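Local coordinates for telomerase reverse transcriptase (Candida tropicalis MYA-3404, PDB 6ZD1), which probably extends chromosome ends by reverse-transcribing the template carried in its telomerase RNA, adding simple telomeric repeats, at residues A[112-126]-A[165-177]. Sequence-based numbering, arbitrary orientation.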
loop_
_atom_site.group_PDB
_atom_site.type_symbol
_atom_site.label_atom_id
_atom_site.label_comp_id
_atom_site.label_asym_id
_atom_site.label_seq_id
_atom_site.Cartn_x
_atom_site.Cartn_y
_atom_site.Cartn_z
ATOM N N ILE A 112 -16.392 17.270 4.355
ATOM C CA ILE A 112 -15.608 16.878 5.522
ATOM C C ILE A 112 -15.796 15.396 5.817
ATOM O O ILE A 112 -14.839 14.694 6.163
ATOM C CB ILE A 112 -15.979 17.742 6.740
ATOM C CG1 ILE A 112 -15.481 19.174 6.558
ATOM C CG2 ILE A 112 -15.388 17.157 8.010
ATOM C CD1 ILE A 112 -15.794 20.056 7.745
ATOM N N VAL A 113 -17.030 14.896 5.695
ATOM C CA VAL A 113 -17.265 13.469 5.901
ATOM C C VAL A 113 -16.520 12.653 4.854
ATOM O O VAL A 113 -15.897 11.631 5.171
ATOM C CB VAL A 113 -18.772 13.162 5.891
ATOM C CG1 VAL A 113 -19.001 11.665 6.055
ATOM C CG2 VAL A 113 -19.471 13.937 6.987
ATOM N N ASP A 114 -16.545 13.101 3.595
ATOM C CA ASP A 114 -15.774 12.417 2.562
ATOM C C ASP A 114 -14.290 12.436 2.898
ATOM O O ASP A 114 -13.587 11.436 2.716
ATOM C CB ASP A 114 -16.021 13.062 1.197
ATOM C CG ASP A 114 -17.408 12.768 0.648
ATOM O OD1 ASP A 114 -18.135 11.943 1.245
ATOM O OD2 ASP A 114 -17.770 13.369 -0.385
ATOM N N PHE A 115 -13.800 13.568 3.404
ATOM C CA PHE A 115 -12.400 13.672 3.793
ATOM C C PHE A 115 -12.083 12.773 4.983
ATOM O O PHE A 115 -10.975 12.230 5.069
ATOM C CB PHE A 115 -12.072 15.132 4.100
ATOM C CG PHE A 115 -10.606 15.427 4.185
ATOM C CD1 PHE A 115 -9.760 15.113 3.137
ATOM C CD2 PHE A 115 -10.080 16.056 5.304
ATOM C CE1 PHE A 115 -8.408 15.396 3.212
ATOM C CE2 PHE A 115 -8.729 16.348 5.383
ATOM C CZ PHE A 115 -7.891 16.016 4.335
ATOM N N LEU A 116 -13.046 12.588 5.893
ATOM C CA LEU A 116 -12.857 11.656 6.999
ATOM C C LEU A 116 -12.962 10.203 6.555
ATOM O O LEU A 116 -12.413 9.324 7.227
ATOM C CB LEU A 116 -13.875 11.931 8.111
ATOM C CG LEU A 116 -13.803 13.295 8.804
ATOM C CD1 LEU A 116 -14.910 13.451 9.837
ATOM C CD2 LEU A 116 -12.443 13.498 9.444
ATOM N N ARG A 117 -13.645 9.924 5.442
ATOM C CA ARG A 117 -13.674 8.558 4.935
ATOM C C ARG A 117 -12.341 8.152 4.320
ATOM O O ARG A 117 -12.042 6.954 4.253
ATOM C CB ARG A 117 -14.805 8.385 3.916
ATOM C CG ARG A 117 -16.039 7.694 4.483
ATOM C CD ARG A 117 -17.000 7.286 3.390
ATOM N NE ARG A 117 -17.684 8.443 2.833
ATOM C CZ ARG A 117 -18.876 8.863 3.235
ATOM N NH1 ARG A 117 -19.518 8.209 4.195
ATOM N NH2 ARG A 117 -19.427 9.931 2.675
ATOM N N LEU A 118 -11.540 9.118 3.877
ATOM C CA LEU A 118 -10.163 8.878 3.467
ATOM C C LEU A 118 -9.182 9.067 4.617
ATOM O O LEU A 118 -7.975 9.180 4.376
ATOM C CB LEU A 118 -9.792 9.789 2.293
ATOM C CG LEU A 118 -10.705 9.692 1.067
ATOM C CD1 LEU A 118 -10.280 10.680 -0.011
ATOM C CD2 LEU A 118 -10.734 8.272 0.514
ATOM N N GLY A 119 -9.678 9.134 5.853
ATOM C CA GLY A 119 -8.834 9.291 7.023
ATOM C C GLY A 119 -8.208 10.653 7.182
ATOM O O GLY A 119 -7.299 10.807 8.004
ATOM N N ALA A 120 -8.674 11.651 6.427
ATOM C CA ALA A 120 -8.083 12.990 6.412
ATOM C C ALA A 120 -6.592 12.943 6.090
ATOM O O ALA A 120 -5.826 13.805 6.525
ATOM C CB ALA A 120 -8.322 13.724 7.735
ATOM N N ASN A 121 -6.171 11.938 5.320
ATOM C CA ASN A 121 -4.763 11.739 5.012
ATOM C C ASN A 121 -4.470 11.732 3.518
ATOM O O ASN A 121 -3.302 11.600 3.133
ATOM C CB ASN A 121 -4.261 10.430 5.640
ATOM C CG ASN A 121 -2.753 10.398 5.795
ATOM O OD1 ASN A 121 -2.110 11.438 5.943
ATOM N ND2 ASN A 121 -2.179 9.200 5.759
ATOM N N GLU A 122 -5.481 11.874 2.671
ATOM C CA GLU A 122 -5.294 11.933 1.230
ATOM C C GLU A 122 -5.312 13.378 0.744
ATOM O O GLU A 122 -5.761 14.291 1.442
ATOM C CB GLU A 122 -6.369 11.118 0.507
ATOM C CG GLU A 122 -6.051 9.632 0.389
ATOM C CD GLU A 122 -5.012 9.333 -0.683
ATOM O OE1 GLU A 122 -4.711 8.140 -0.900
ATOM O OE2 GLU A 122 -4.499 10.285 -1.310
ATOM N N ARG A 123 -4.806 13.575 -0.472
ATOM C CA ARG A 123 -4.670 14.917 -1.022
ATOM C C ARG A 123 -6.036 15.538 -1.289
ATOM O O ARG A 123 -6.934 14.896 -1.840
ATOM C CB ARG A 123 -3.851 14.880 -2.312
ATOM C CG ARG A 123 -3.373 16.247 -2.780
ATOM C CD ARG A 123 -2.490 16.140 -4.014
ATOM N NE ARG A 123 -1.526 17.235 -4.077
ATOM C CZ ARG A 123 -0.321 17.196 -3.515
ATOM N NH1 ARG A 123 0.064 16.114 -2.852
ATOM N NH2 ARG A 123 0.496 18.234 -3.615
ATOM N N LEU A 124 -6.181 16.805 -0.913
ATOM C CA LEU A 124 -7.420 17.536 -1.128
ATOM C C LEU A 124 -7.429 18.132 -2.529
ATOM O O LEU A 124 -6.418 18.662 -2.997
ATOM C CB LEU A 124 -7.582 18.645 -0.087
ATOM C CG LEU A 124 -9.000 19.198 0.037
ATOM C CD1 LEU A 124 -9.879 18.193 0.760
ATOM C CD2 LEU A 124 -9.015 20.548 0.737
ATOM N N HIS A 125 -8.579 18.047 -3.195
ATOM C CA HIS A 125 -8.733 18.554 -4.556
ATOM C C HIS A 125 -9.744 19.690 -4.534
ATOM O O HIS A 125 -10.955 19.450 -4.477
ATOM C CB HIS A 125 -9.166 17.439 -5.507
ATOM C CG HIS A 125 -8.180 16.317 -5.602
ATOM N ND1 HIS A 125 -7.154 16.305 -6.523
ATOM C CD2 HIS A 125 -8.059 15.173 -4.888
ATOM C CE1 HIS A 125 -6.443 15.201 -6.371
ATOM N NE2 HIS A 125 -6.970 14.498 -5.385
ATOM N N LEU A 126 -9.248 20.925 -4.628
ATOM C CA LEU A 126 -10.097 22.092 -4.421
ATOM C C LEU A 126 -11.189 22.217 -5.476
ATOM O O LEU A 126 -12.198 22.884 -5.227
ATOM C CB LEU A 126 -9.239 23.359 -4.390
ATOM C CG LEU A 126 -8.208 23.432 -3.256
ATOM C CD1 LEU A 126 -7.183 24.533 -3.496
ATOM C CD2 LEU A 126 -8.894 23.627 -1.910
ATOM N N ASN A 165 -8.751 25.247 2.060
ATOM C CA ASN A 165 -7.591 24.385 2.253
ATOM C C ASN A 165 -7.119 24.432 3.702
ATOM O O ASN A 165 -6.883 23.391 4.326
ATOM C CB ASN A 165 -6.471 24.795 1.294
ATOM C CG ASN A 165 -5.357 23.777 1.231
ATOM O OD1 ASN A 165 -4.339 23.912 1.909
ATOM N ND2 ASN A 165 -5.541 22.749 0.412
ATOM N N TRP A 166 -7.011 25.638 4.267
ATOM C CA TRP A 166 -6.624 25.765 5.669
ATOM C C TRP A 166 -7.669 25.159 6.598
ATOM O O TRP A 166 -7.321 24.631 7.660
ATOM C CB TRP A 166 -6.387 27.236 6.018
ATOM C CG TRP A 166 -6.196 27.490 7.490
ATOM C CD1 TRP A 166 -5.050 27.314 8.213
ATOM C CD2 TRP A 166 -7.182 27.974 8.414
ATOM N NE1 TRP A 166 -5.263 27.657 9.527
ATOM C CE2 TRP A 166 -6.562 28.063 9.677
ATOM C CE3 TRP A 166 -8.527 28.336 8.295
ATOM C CZ2 TRP A 166 -7.241 28.504 10.812
ATOM C CZ3 TRP A 166 -9.199 28.773 9.424
ATOM C CH2 TRP A 166 -8.554 28.854 10.665
ATOM N N VAL A 167 -8.951 25.227 6.232
ATOM C CA VAL A 167 -9.978 24.606 7.065
ATOM C C VAL A 167 -9.838 23.087 7.054
ATOM O O VAL A 167 -10.030 22.425 8.082
ATOM C CB VAL A 167 -11.383 25.045 6.612
ATOM C CG1 VAL A 167 -12.442 24.232 7.336
ATOM C CG2 VAL A 167 -11.589 26.531 6.874
ATOM N N PHE A 168 -9.484 22.511 5.905
ATOM C CA PHE A 168 -9.425 21.058 5.790
ATOM C C PHE A 168 -8.094 20.485 6.271
ATOM O O PHE A 168 -8.082 19.500 7.016
ATOM C CB PHE A 168 -9.684 20.632 4.341
ATOM C CG PHE A 168 -11.138 20.408 4.019
ATOM C CD1 PHE A 168 -11.624 19.128 3.805
ATOM C CD2 PHE A 168 -12.015 21.474 3.926
ATOM C CE1 PHE A 168 -12.960 18.914 3.505
ATOM C CE2 PHE A 168 -13.353 21.268 3.623
ATOM C CZ PHE A 168 -13.825 19.984 3.413
ATOM N N ILE A 169 -6.971 21.086 5.873
ATOM C CA ILE A 169 -5.675 20.497 6.203
ATOM C C ILE A 169 -5.175 20.911 7.587
ATOM O O ILE A 169 -4.418 20.161 8.214
ATOM C CB ILE A 169 -4.622 20.834 5.131
ATOM C CG1 ILE A 169 -4.081 22.257 5.325
ATOM C CG2 ILE A 169 -5.195 20.628 3.730
ATOM C CD1 ILE A 169 -2.865 22.589 4.476
ATOM N N SER A 170 -5.571 22.085 8.081
ATOM C CA SER A 170 -5.135 22.538 9.397
ATOM C C SER A 170 -6.166 22.251 10.479
ATOM O O SER A 170 -5.821 21.706 11.529
ATOM C CB SER A 170 -4.806 24.038 9.378
ATOM O OG SER A 170 -3.758 24.326 8.466
ATOM N N LEU A 171 -7.428 22.610 10.249
ATOM C CA LEU A 171 -8.442 22.391 11.274
ATOM C C LEU A 171 -8.881 20.931 11.330
ATOM O O LEU A 171 -8.712 20.263 12.356
ATOM C CB LEU A 171 -9.643 23.306 11.031
ATOM C CG LEU A 171 -9.406 24.776 11.358
ATOM C CD1 LEU A 171 -10.672 25.580 11.154
ATOM C CD2 LEU A 171 -8.932 24.886 12.784
ATOM N N VAL A 172 -9.424 20.413 10.224
ATOM C CA VAL A 172 -10.007 19.073 10.249
ATOM C C VAL A 172 -8.943 18.030 10.560
ATOM O O VAL A 172 -9.141 17.155 11.411
ATOM C CB VAL A 172 -10.722 18.773 8.917
ATOM C CG1 VAL A 172 -11.233 17.335 8.897
ATOM C CG2 VAL A 172 -11.870 19.750 8.703
ATOM N N LYS A 173 -7.775 18.139 9.923
ATOM C CA LYS A 173 -6.751 17.114 10.093
ATOM C C LYS A 173 -6.192 17.115 11.511
ATOM O O LYS A 173 -5.999 16.049 12.108
ATOM C CB LYS A 173 -5.634 17.313 9.068
ATOM C CG LYS A 173 -4.483 16.330 9.201
ATOM C CD LYS A 173 -3.343 16.696 8.270
ATOM C CE LYS A 173 -3.598 16.204 6.863
ATOM N NZ LYS A 173 -3.500 14.722 6.805
ATOM N N ASN A 174 -5.935 18.296 12.077
ATOM C CA ASN A 174 -5.394 18.342 13.432
ATOM C C ASN A 174 -6.395 17.829 14.455
ATOM O O ASN A 174 -5.996 17.222 15.455
ATOM C CB ASN A 174 -4.948 19.758 13.786
ATOM C CG ASN A 174 -3.724 20.184 13.008
ATOM O OD1 ASN A 174 -3.030 19.353 12.426
ATOM N ND2 ASN A 174 -3.449 21.482 12.997
ATOM N N ILE A 175 -7.688 18.069 14.234
ATOM C CA ILE A 175 -8.702 17.503 15.118
ATOM C C ILE A 175 -8.610 15.985 15.122
ATOM O O ILE A 175 -8.627 15.350 16.185
ATOM C CB ILE A 175 -10.100 17.985 14.692
ATOM C CG1 ILE A 175 -10.242 19.480 14.969
ATOM C CG2 ILE A 175 -11.183 17.177 15.393
ATOM C CD1 ILE A 175 -11.388 20.121 14.234
ATOM N N VAL A 176 -8.463 15.383 13.938
ATOM C CA VAL A 176 -8.304 13.934 13.849
ATOM C C VAL A 176 -7.030 13.500 14.557
ATOM O O VAL A 176 -7.021 12.533 15.327
ATOM C CB VAL A 176 -8.304 13.480 12.379
ATOM C CG1 VAL A 176 -7.986 11.997 12.288
ATOM C CG2 VAL A 176 -9.642 13.788 11.728
ATOM N N ARG A 177 -5.932 14.222 14.315
ATOM C CA ARG A 177 -4.675 13.872 14.962
ATOM C C ARG A 177 -4.746 14.094 16.464
ATOM O O ARG A 177 -4.066 13.399 17.225
ATOM C CB ARG A 177 -3.527 14.682 14.356
ATOM C CG ARG A 177 -3.212 14.345 12.904
ATOM C CD ARG A 177 -2.021 15.153 12.403
ATOM N NE ARG A 177 -0.848 14.977 13.256
ATOM C CZ ARG A 177 0.110 14.079 13.040
ATOM N NH1 ARG A 177 0.039 13.272 11.991
ATOM N NH2 ARG A 177 1.139 13.990 13.873
#
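Phe168 turns the edge of its ring toward the face of Phe115 in an offset edge-to-face pair, the centroids 5.5 Å apart and the planes at 64°. Val172 CG1 sits at the edge of the Phe115 ring, 4.0 Å from Phe115 CD2, and the CA of Ala120 covers one face near the rim. Obliquely to the Phe168 ring come Ile112, whose CG1 lies 3.6 Å from Phe168 CZ, and Leu124, whose CD1 is equally close to Phe168 CD1. Segments 112-117 and 165-177, from helices 104-117 and 158-179 of the telomerase RNA-binding domain, cross at -55°. The first helix ends in a Schellman motif with Gly119 at C-prime, and the chain then doubles back, bringing Ala120 and Leu124 against the second. Toward the C-terminal end of segment 165-177, the Leu116 and Val176 side chains run alongside each other in opposite senses, with Leu116 CD2 3.6 Å from Val176 CG2. Lys173 bends at chi3 (-81°) and chi4, which carries NZ to Ala120 O for a hydrogen bond in the carbonyl plane that links turn and helix; its 2.5 Å length is probably imprecise at this resolution. At the N-terminal end of that segment, Leu126 CD2 and Leu124 CD2 lie against Asn165 ND2.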